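Local coordinates for protein 5-formaminoimidazole-4-carboxamide-1-(beta)-D-ribofuranosyl 5'-monophosphate synthetase (Methanocaldococcus jannaschii, PDB 2R7K) that catalyses the folate-independent, ATP- and formate-driven formylation of AICAR to FAICAR in purine biosynthesis, at residues R138-Y143 and E305-E310; T152-F157 and H197-V202; V203-C208 and S298-N303. All coordinates share one frame; numbering follows the deposited sequence.

How the contacts relate
An ATP-grasp enzyme holds its nucleotide between two antiparallel sheets, and the three contacts sample both and the link between them. Contacts 2 and 3 are strand pairs, one in each sheet; contact 1 joins the two, since its first segment leads into the sheet of contact 2 and its second runs beside strand 292-300. All touch the ATP analogue: contact 2 supplies polar groups to the adenine and alpha-phosphate, contact 3 an apolar atom of L299, and contact 1 apolar atoms of P140 and F309 with the E310 carboxylate near the phosphates. All are largely buried; contact 1 reaches the surface at R138 and touches no other subunit, while contacts 2 and 3 meet a second one.

Contact 1: residues R138-Y143 and E305-E310; sequences RVPKKY and ELVVFE. With ACP (phosphomethylphosphonic acid adenylate ester), chain E.
R138 lies against E305 at the outer end of this contact, where the segment leading to strand 142-143 meets strand 306-312 and so ties together the two antiparallel sheets of the ATP-grasp fold. Its guanidinium and the E305 carboxylate are stacked, with planes 4° apart, and E305 CG sits 3.7 Å from R138 CZ, over the face of the group. The salt bridge is long, 3.9 Å from R138 NE to E305 OE1, and because OE1 lies well out of the guanidinium plane no N-H is aimed at it; OE1 takes its hydrogen bond from N301. At the edge of the guanidinium a water bridges NH1 to the carbonyl of L306. The backbone adds one direct bond, V308 N to R138 O, at 2.9 Å and 163°.

V139 points from the partner segment, although its CG1 comes within 3.4 Å of V308 O. P140 carries the buried end. Its ring slides past V307, whose CG1, anti to the backbone N (chi1 180°), reaches P140 CD at 3.7 Å, and P140 CG rests 4.0 Å from F309 CB. A classic beta bulge, F309 and E310 facing Q297, leads on to E310, a predicted magnesium ligand near the beta-phosphate. P140 and F309 also border the nucleotide: F309 CE1 approaches the ribose C3' of the analogue at 3.6 Å, and P140 CG lies 3.7 Å from adenine N6.

Contact 2: residues T152-F157 and H197-V202; sequences TVIVKF and HIEEYV. With ACP (phosphomethylphosphonic acid adenylate ester), chain E.
The ATP site of this ligase is built on an antiparallel strand pair, 153-156 with 197-200, which turns I154, K156, H197 and E199 to the nucleotide side. K156 and E199 meet there: K156 NZ donates to E199 OE2 at 2.8 Å, from above the carboxylate plane. The lysine chain is extended beyond CG, bringing the same ammonium to O1A of the alpha-phosphate, 2.8 Å from NZ, and to adenine N7. Three acceptors thus grip one nitrogen. E199 OE2 is shared in turn, accepting from adenine N6 at 2.8 Å; with CG placed between the backbone N and carbonyl carbon (chi1 57°), the glutamate lies alongside I154, its CG against I154 CG2. A glutamine in place of E199 would probably leave the K156 ammonium without its carboxylate partner, with the alpha-phosphate as the remaining negative group among its acceptors, and weaken the bond from adenine N6.

In the ATP-grasp fold the base commonly meets the backbone that joins the two sheets, and here strand 197-200 ends at E200 and the connection runs on through Y201 and V202. E200 O accepts a second bond from N6, and V202 N donates to N1 at 2.8 Å and 155°. The C2 corner of the adenine comes in over one face of the Y201 ring, 3.6 Å above its plane and over the centre. The Y201 side chain is flanked by T152 CG2, 3.8 Å from Y201 CB, and by I154 CB beside CD1, while I239 of the second subunit packs on it. Backbone bonds pair I154 with E199 and K156 with H197, and Y201 N reaches T152 O. Behind the sheet, V153 and V155 meet I198, with V153 CG2 3.7 Å from I198 CG2.

Contact 3: residues V203-C208 and S298-N303; sequences VGTNFC and SLCNEN. With ACP (phosphomethylphosphonic acid adenylate ester), chain E.
G204 comes so close to the neighbouring strand that a side chain could not fit: its CA lies 3.1 Å from C300 O in a CA-H...O contact, and a CB would collide with that oxygen. The glycine leads into strand 205-214, paired antiparallel with strand 292-300 in the larger sheet of the ATP-grasp fold. T205 and C300 form one hydrogen-bonded pair and F207 and S298 the next.

Two side chains reinforce this ladder by doubling its carbonyl bonds. N206 CG is anti to the backbone N (chi1 -176°), bringing ND2 to S298 O at 2.9 Å with that oxygen in the plane of the amide; S298 O also accepts from F207 N, and N206 OD1 is held by R228 N. S298 OG in turn donates to F207 O on a lone pair, at 2.7 Å, while S298 N reaches the same oxygen from above the carbonyl plane.

On the S298 side, C300 CB meets the edge of the F207 ring, near its plane, 3.8 Å from CE2. T205 OG1 bonds T256 of the second subunit. L299 forks toward the site: its CD2 packs 3.8 Å from N206 CA, and its CD1 touches adenine C2 at 3.5 Å.

Contact 1: residues R138-Y143 and E305-E310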
# COMPACT_ATOMS: atom_id res chain seq x y z
N ARG A 138 7.25 -4.14 40.25
CA ARG A 138 6.54 -5.15 41.03
C ARG A 138 6.90 -6.55 40.57
O ARG A 138 6.89 -6.85 39.38
CB ARG A 138 5.03 -4.97 40.89
CG ARG A 138 4.50 -3.71 41.53
CD ARG A 138 2.99 -3.65 41.46
NE ARG A 138 2.47 -2.41 42.04
CZ ARG A 138 2.09 -1.35 41.33
NH1 ARG A 138 2.16 -1.36 40.01
NH2 ARG A 138 1.63 -0.27 41.96
N VAL A 139 7.24 -7.40 41.54
CA VAL A 139 7.54 -8.80 41.30
C VAL A 139 6.75 -9.64 42.30
O VAL A 139 6.23 -9.11 43.29
CB VAL A 139 9.04 -9.11 41.43
CG1 VAL A 139 9.81 -8.57 40.23
CG2 VAL A 139 9.58 -8.54 42.74
N PRO A 140 6.62 -10.95 42.03
CA PRO A 140 5.98 -11.86 42.99
C PRO A 140 6.81 -11.98 44.27
O PRO A 140 8.05 -11.93 44.20
CB PRO A 140 5.97 -13.20 42.25
CG PRO A 140 6.20 -12.86 40.79
CD PRO A 140 7.07 -11.65 40.82
N LYS A 141 6.16 -12.14 45.42
CA LYS A 141 6.88 -12.39 46.67
C LYS A 141 7.70 -13.67 46.57
O LYS A 141 7.22 -14.69 46.06
CB LYS A 141 5.93 -12.49 47.86
CG LYS A 141 5.61 -11.17 48.52
CD LYS A 141 4.54 -11.34 49.60
CE LYS A 141 3.18 -11.66 48.99
NZ LYS A 141 2.16 -12.06 50.01
N LYS A 142 8.95 -13.62 47.02
CA LYS A 142 9.77 -14.82 47.06
C LYS A 142 9.66 -15.49 48.42
O LYS A 142 9.48 -14.82 49.44
CB LYS A 142 11.23 -14.48 46.75
CG LYS A 142 11.43 -13.73 45.44
CD LYS A 142 10.81 -14.47 44.26
CE LYS A 142 11.15 -13.80 42.93
NZ LYS A 142 10.64 -12.40 42.85
N TYR A 143 9.75 -16.82 48.43
CA TYR A 143 9.75 -17.58 49.68
C TYR A 143 11.02 -18.42 49.79
O TYR A 143 11.31 -19.23 48.91
CB TYR A 143 8.51 -18.47 49.77
CG TYR A 143 7.23 -17.68 49.89
CD1 TYR A 143 6.72 -17.34 51.13
CD2 TYR A 143 6.55 -17.24 48.76
CE1 TYR A 143 5.56 -16.61 51.25
CE2 TYR A 143 5.39 -16.51 48.86
CZ TYR A 143 4.89 -16.19 50.11
OH TYR A 143 3.73 -15.46 50.22
N GLU A 305 -2.46 -3.85 38.75
CA GLU A 305 -1.03 -3.72 38.91
C GLU A 305 -0.42 -4.84 38.12
O GLU A 305 -0.83 -5.99 38.28
CB GLU A 305 -0.63 -3.85 40.38
CG GLU A 305 -1.30 -2.86 41.31
CD GLU A 305 -1.17 -3.24 42.78
OE1 GLU A 305 -0.78 -4.39 43.08
OE2 GLU A 305 -1.45 -2.38 43.64
N LEU A 306 0.54 -4.50 37.27
CA LEU A 306 1.25 -5.50 36.49
C LEU A 306 2.41 -6.05 37.30
O LEU A 306 3.27 -5.30 37.75
CB LEU A 306 1.75 -4.90 35.16
CG LEU A 306 0.66 -4.45 34.17
CD1 LEU A 306 1.24 -3.50 33.12
CD2 LEU A 306 0.03 -5.67 33.50
N VAL A 307 2.42 -7.36 37.51
CA VAL A 307 3.47 -8.01 38.27
C VAL A 307 4.35 -8.80 37.32
O VAL A 307 3.89 -9.71 36.63
CB VAL A 307 2.90 -8.93 39.38
CG1 VAL A 307 4.02 -9.60 40.17
CG2 VAL A 307 1.99 -8.15 40.31
N VAL A 308 5.63 -8.46 37.30
CA VAL A 308 6.57 -9.07 36.37
C VAL A 308 7.20 -10.32 36.97
O VAL A 308 7.98 -10.25 37.91
CB VAL A 308 7.70 -8.08 36.00
CG1 VAL A 308 8.62 -8.66 34.96
CG2 VAL A 308 7.11 -6.76 35.55
N PHE A 309 6.86 -11.47 36.39
CA PHE A 309 7.39 -12.74 36.88
C PHE A 309 8.57 -13.19 36.05
O PHE A 309 9.24 -14.17 36.40
CB PHE A 309 6.30 -13.81 36.87
CG PHE A 309 5.78 -14.15 35.50
CD1 PHE A 309 6.42 -15.08 34.69
CD2 PHE A 309 4.60 -13.57 35.03
CE1 PHE A 309 5.93 -15.40 33.43
CE2 PHE A 309 4.11 -13.89 33.77
CZ PHE A 309 4.77 -14.81 32.97
N GLU A 310 8.83 -12.48 34.96
CA GLU A 310 9.90 -12.84 34.05
C GLU A 310 10.24 -11.67 33.12
O GLU A 310 9.45 -10.74 32.96
CB GLU A 310 9.51 -14.09 33.25
CG GLU A 310 10.67 -14.83 32.63
CD GLU A 310 11.72 -15.24 33.65
OE1 GLU A 310 12.92 -15.19 33.31
OE2 GLU A 310 11.34 -15.61 34.78
PG ACP E . 10.19 -20.77 29.49
O1G ACP E . 10.40 -22.26 29.38
O2G ACP E . 11.46 -19.97 29.35
O3G ACP E . 9.05 -20.26 28.64
PB ACP E . 9.71 -18.73 31.59
O1B ACP E . 9.35 -17.94 30.36
O2B ACP E . 11.04 -18.42 32.26
C3B ACP E . 9.65 -20.50 31.19
PA ACP E . 8.36 -19.18 34.06
O1A ACP E . 8.72 -18.21 35.16
O2A ACP E . 8.98 -20.56 34.01
O3A ACP E . 8.55 -18.41 32.66
O5' ACP E . 6.78 -19.38 34.09
C5' ACP E . 6.18 -20.42 33.33
C4' ACP E . 4.70 -20.12 33.34
O4' ACP E . 4.18 -20.29 34.67
C3' ACP E . 4.42 -18.67 32.98
O3' ACP E . 4.29 -18.47 31.56
C2' ACP E . 3.13 -18.39 33.72
O2' ACP E . 2.03 -18.81 32.92
C1' ACP E . 3.22 -19.27 34.96
N9 ACP E . 3.75 -18.47 36.09
C8 ACP E . 5.05 -18.17 36.27
N7 ACP E . 5.22 -17.41 37.38
C5 ACP E . 4.01 -17.23 37.93
C6 ACP E . 3.48 -16.54 39.13
N6 ACP E . 4.30 -15.87 39.96
N1 ACP E . 2.15 -16.59 39.34
C2 ACP E . 1.31 -17.25 38.51
N3 ACP E . 1.73 -17.90 37.41
C4 ACP E . 3.04 -17.92 37.07
O HOH W 1 3.24 -2.55 37.93

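Contact 2: residues T152-F157 and H197-V202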
# COMPACT_ATOMS: atom_id res chain seq x y z
N THR A 152 -1.05 -19.29 48.39
CA THR A 152 -0.83 -20.10 47.21
C THR A 152 0.47 -19.65 46.56
O THR A 152 0.74 -18.45 46.42
CB THR A 152 -2.02 -20.06 46.23
OG1 THR A 152 -3.20 -20.53 46.90
CG2 THR A 152 -1.76 -20.96 45.03
N VAL A 153 1.31 -20.61 46.21
CA VAL A 153 2.59 -20.32 45.59
C VAL A 153 2.75 -21.16 44.35
O VAL A 153 2.09 -22.20 44.21
CB VAL A 153 3.78 -20.61 46.55
CG1 VAL A 153 3.75 -19.67 47.76
CG2 VAL A 153 3.79 -22.07 46.98
N ILE A 154 3.60 -20.72 43.44
CA ILE A 154 4.03 -21.56 42.34
C ILE A 154 5.48 -21.95 42.61
O ILE A 154 6.25 -21.15 43.14
CB ILE A 154 3.87 -20.85 40.97
CG1 ILE A 154 4.29 -21.78 39.83
CG2 ILE A 154 4.67 -19.54 40.94
CD1 ILE A 154 3.92 -21.28 38.44
N VAL A 155 5.84 -23.18 42.27
CA VAL A 155 7.20 -23.64 42.54
C VAL A 155 7.92 -24.07 41.28
O VAL A 155 7.45 -24.94 40.54
CB VAL A 155 7.25 -24.78 43.60
CG1 VAL A 155 8.70 -25.04 44.01
CG2 VAL A 155 6.43 -24.41 44.82
N LYS A 156 9.08 -23.46 41.04
CA LYS A 156 9.83 -23.68 39.82
C LYS A 156 11.14 -24.42 40.06
O LYS A 156 11.94 -24.04 40.92
CB LYS A 156 10.09 -22.34 39.13
CG LYS A 156 8.83 -21.56 38.83
CD LYS A 156 9.13 -20.13 38.43
CE LYS A 156 7.84 -19.39 38.09
NZ LYS A 156 8.04 -17.92 37.89
N PHE A 157 11.36 -25.48 39.29
CA PHE A 157 12.61 -26.23 39.33
C PHE A 157 13.26 -26.19 37.95
O PHE A 157 12.63 -26.52 36.95
CB PHE A 157 12.35 -27.69 39.72
CG PHE A 157 11.36 -27.86 40.84
CD1 PHE A 157 10.00 -27.90 40.57
CD2 PHE A 157 11.78 -28.01 42.15
CE1 PHE A 157 9.08 -28.06 41.59
CE2 PHE A 157 10.87 -28.18 43.17
CZ PHE A 157 9.52 -28.21 42.90
N HIS A 197 12.50 -23.01 43.53
CA HIS A 197 12.22 -21.60 43.69
C HIS A 197 10.74 -21.41 43.95
O HIS A 197 9.90 -21.79 43.12
CB HIS A 197 12.66 -20.80 42.46
CG HIS A 197 12.40 -19.32 42.57
ND1 HIS A 197 11.38 -18.69 41.89
CD2 HIS A 197 13.03 -18.36 43.29
CE1 HIS A 197 11.40 -17.40 42.19
NE2 HIS A 197 12.38 -17.18 43.03
N ILE A 198 10.41 -20.85 45.10
CA ILE A 198 9.03 -20.68 45.51
C ILE A 198 8.66 -19.22 45.47
O ILE A 198 9.33 -18.39 46.09
CB ILE A 198 8.81 -21.20 46.97
CG1 ILE A 198 9.40 -22.60 47.13
CG2 ILE A 198 7.33 -21.18 47.35
CD1 ILE A 198 9.44 -23.08 48.58
N GLU A 199 7.59 -18.89 44.76
CA GLU A 199 7.10 -17.51 44.77
C GLU A 199 5.59 -17.41 44.82
O GLU A 199 4.87 -18.34 44.44
CB GLU A 199 7.65 -16.71 43.58
CG GLU A 199 7.33 -17.29 42.20
CD GLU A 199 7.77 -16.37 41.07
OE1 GLU A 199 8.80 -15.67 41.21
OE2 GLU A 199 7.07 -16.34 40.03
N GLU A 200 5.12 -16.27 45.29
CA GLU A 200 3.71 -15.96 45.27
C GLU A 200 3.08 -16.35 43.93
O GLU A 200 3.61 -16.03 42.87
CB GLU A 200 3.53 -14.47 45.52
CG GLU A 200 2.14 -13.94 45.31
CD GLU A 200 2.07 -12.45 45.54
OE1 GLU A 200 3.14 -11.80 45.60
OE2 GLU A 200 0.94 -11.92 45.67
N TYR A 201 1.95 -17.05 43.98
CA TYR A 201 1.20 -17.32 42.77
C TYR A 201 0.33 -16.09 42.50
O TYR A 201 -0.56 -15.76 43.29
CB TYR A 201 0.36 -18.59 42.91
CG TYR A 201 -0.30 -19.01 41.61
CD1 TYR A 201 0.21 -20.05 40.85
CD2 TYR A 201 -1.44 -18.36 41.15
CE1 TYR A 201 -0.38 -20.43 39.66
CE2 TYR A 201 -2.05 -18.73 39.96
CZ TYR A 201 -1.51 -19.77 39.21
OH TYR A 201 -2.11 -20.15 38.03
N VAL A 202 0.62 -15.39 41.40
CA VAL A 202 -0.14 -14.19 41.06
C VAL A 202 -1.36 -14.57 40.23
O VAL A 202 -1.25 -15.26 39.22
CB VAL A 202 0.73 -13.12 40.34
CG1 VAL A 202 -0.12 -11.90 39.94
CG2 VAL A 202 1.88 -12.69 41.24
PG ACP E . 10.19 -20.77 29.49
O1G ACP E . 10.40 -22.26 29.38
O2G ACP E . 11.46 -19.97 29.35
O3G ACP E . 9.05 -20.26 28.64
PB ACP E . 9.71 -18.73 31.59
O1B ACP E . 9.35 -17.94 30.36
O2B ACP E . 11.04 -18.42 32.26
C3B ACP E . 9.65 -20.50 31.19
PA ACP E . 8.36 -19.18 34.06
O1A ACP E . 8.72 -18.21 35.16
O2A ACP E . 8.98 -20.56 34.01
O3A ACP E . 8.55 -18.41 32.66
O5' ACP E . 6.78 -19.38 34.09
C5' ACP E . 6.18 -20.42 33.33
C4' ACP E . 4.70 -20.12 33.34
O4' ACP E . 4.18 -20.29 34.67
C3' ACP E . 4.42 -18.67 32.98
O3' ACP E . 4.29 -18.47 31.56
C2' ACP E . 3.13 -18.39 33.72
O2' ACP E . 2.03 -18.81 32.92
C1' ACP E . 3.22 -19.27 34.96
N9 ACP E . 3.75 -18.47 36.09
C8 ACP E . 5.05 -18.17 36.27
N7 ACP E . 5.22 -17.41 37.38
C5 ACP E . 4.01 -17.23 37.93
C6 ACP E . 3.48 -16.54 39.13
N6 ACP E . 4.30 -15.87 39.96
N1 ACP E . 2.15 -16.59 39.34
C2 ACP E . 1.31 -17.25 38.51
N3 ACP E . 1.73 -17.90 37.41
C4 ACP E . 3.04 -17.92 37.07

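Contact 3: residues V203-C208 and S298-N303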
# COMPACT_ATOMS: atom_id res chain seq x y z
N VAL A 203 -2.54 -14.14 40.68
CA VAL A 203 -3.76 -14.47 39.98
C VAL A 203 -4.22 -13.27 39.15
O VAL A 203 -4.64 -12.25 39.69
CB VAL A 203 -4.87 -14.93 40.95
CG1 VAL A 203 -6.06 -15.47 40.18
CG2 VAL A 203 -4.32 -15.99 41.91
N GLY A 204 -4.10 -13.40 37.84
CA GLY A 204 -4.43 -12.30 36.95
C GLY A 204 -4.25 -12.65 35.49
O GLY A 204 -4.11 -13.81 35.12
N THR A 205 -4.25 -11.62 34.65
CA THR A 205 -4.21 -11.80 33.21
C THR A 205 -2.79 -11.61 32.68
O THR A 205 -2.09 -10.67 33.07
CB THR A 205 -5.18 -10.83 32.53
OG1 THR A 205 -5.17 -9.58 33.22
CG2 THR A 205 -6.60 -11.37 32.58
N ASN A 206 -2.35 -12.51 31.82
CA ASN A 206 -1.02 -12.48 31.24
C ASN A 206 -0.85 -11.44 30.13
O ASN A 206 -1.55 -11.47 29.12
CB ASN A 206 -0.68 -13.86 30.68
CG ASN A 206 0.74 -13.96 30.14
OD1 ASN A 206 1.00 -14.71 29.21
ND2 ASN A 206 1.67 -13.22 30.75
N PHE A 207 0.09 -10.52 30.33
CA PHE A 207 0.54 -9.64 29.26
C PHE A 207 2.06 -9.73 29.16
O PHE A 207 2.77 -9.28 30.05
CB PHE A 207 0.15 -8.19 29.55
CG PHE A 207 -1.33 -7.98 29.65
CD1 PHE A 207 -2.07 -7.67 28.52
CD2 PHE A 207 -1.98 -8.09 30.87
CE1 PHE A 207 -3.44 -7.46 28.61
CE2 PHE A 207 -3.35 -7.89 30.96
CZ PHE A 207 -4.07 -7.57 29.82
N CYS A 208 2.54 -10.37 28.09
CA CYS A 208 3.95 -10.33 27.75
C CYS A 208 4.19 -9.10 26.87
O CYS A 208 3.80 -9.07 25.72
CB CYS A 208 4.36 -11.62 27.05
SG CYS A 208 3.91 -13.13 28.00
N SER A 298 4.31 -10.31 32.33
CA SER A 298 3.61 -9.85 33.51
C SER A 298 2.25 -10.50 33.73
O SER A 298 1.71 -11.19 32.86
CB SER A 298 3.48 -8.34 33.47
OG SER A 298 2.62 -7.94 32.41
N LEU A 299 1.72 -10.30 34.93
CA LEU A 299 0.37 -10.71 35.26
C LEU A 299 -0.33 -9.51 35.84
O LEU A 299 0.22 -8.82 36.69
CB LEU A 299 0.38 -11.87 36.25
CG LEU A 299 0.89 -13.19 35.66
CD1 LEU A 299 1.30 -14.17 36.77
CD2 LEU A 299 -0.16 -13.79 34.72
N CYS A 300 -1.53 -9.24 35.36
CA CYS A 300 -2.27 -8.09 35.84
C CYS A 300 -3.26 -8.54 36.92
O CYS A 300 -4.23 -9.23 36.62
CB CYS A 300 -3.00 -7.39 34.69
SG CYS A 300 -3.78 -5.83 35.18
N ASN A 301 -3.01 -8.15 38.16
CA ASN A 301 -3.89 -8.53 39.25
C ASN A 301 -5.16 -7.69 39.25
O ASN A 301 -5.31 -6.79 38.42
CB ASN A 301 -3.18 -8.49 40.61
CG ASN A 301 -2.79 -7.10 41.03
OD1 ASN A 301 -3.44 -6.12 40.67
ND2 ASN A 301 -1.73 -6.99 41.82
N GLU A 302 -6.07 -8.00 40.15
CA GLU A 302 -7.37 -7.35 40.16
C GLU A 302 -7.26 -5.89 40.58
O GLU A 302 -8.21 -5.11 40.42
CB GLU A 302 -8.36 -8.11 41.05
CG GLU A 302 -7.95 -8.18 42.51
CD GLU A 302 -8.82 -9.14 43.31
OE1 GLU A 302 -9.88 -9.57 42.79
OE2 GLU A 302 -8.44 -9.46 44.46
N ASN A 303 -6.12 -5.51 41.13
CA ASN A 303 -5.88 -4.11 41.45
C ASN A 303 -5.23 -3.31 40.31
O ASN A 303 -4.74 -2.19 40.53
CB ASN A 303 -5.06 -3.99 42.72
CG ASN A 303 -5.84 -4.41 43.94
OD1 ASN A 303 -7.00 -4.03 44.11
ND2 ASN A 303 -5.22 -5.22 44.79
PG ACP E . 10.19 -20.77 29.49
O1G ACP E . 10.40 -22.26 29.38
O2G ACP E . 11.46 -19.97 29.35
O3G ACP E . 9.05 -20.26 28.64
PB ACP E . 9.71 -18.73 31.59
O1B ACP E . 9.35 -17.94 30.36
O2B ACP E . 11.04 -18.42 32.26
C3B ACP E . 9.65 -20.50 31.19
PA ACP E . 8.36 -19.18 34.06
O1A ACP E . 8.72 -18.21 35.16
O2A ACP E . 8.98 -20.56 34.01
O3A ACP E . 8.55 -18.41 32.66
O5' ACP E . 6.78 -19.38 34.09
C5' ACP E . 6.18 -20.42 33.33
C4' ACP E . 4.70 -20.12 33.34
O4' ACP E . 4.18 -20.29 34.67
C3' ACP E . 4.42 -18.67 32.98
O3' ACP E . 4.29 -18.47 31.56
C2' ACP E . 3.13 -18.39 33.72
O2' ACP E . 2.03 -18.81 32.92
C1' ACP E . 3.22 -19.27 34.96
N9 ACP E . 3.75 -18.47 36.09
C8 ACP E . 5.05 -18.17 36.27
N7 ACP E . 5.22 -17.41 37.38
C5 ACP E . 4.01 -17.23 37.93
C6 ACP E . 3.48 -16.54 39.13
N6 ACP E . 4.30 -15.87 39.96
N1 ACP E . 2.15 -16.59 39.34
C2 ACP E . 1.31 -17.25 38.51
N3 ACP E . 1.73 -17.90 37.41
C4 ACP E . 3.04 -17.92 37.07
O HOH W 2 -5.64 -10.51 41.51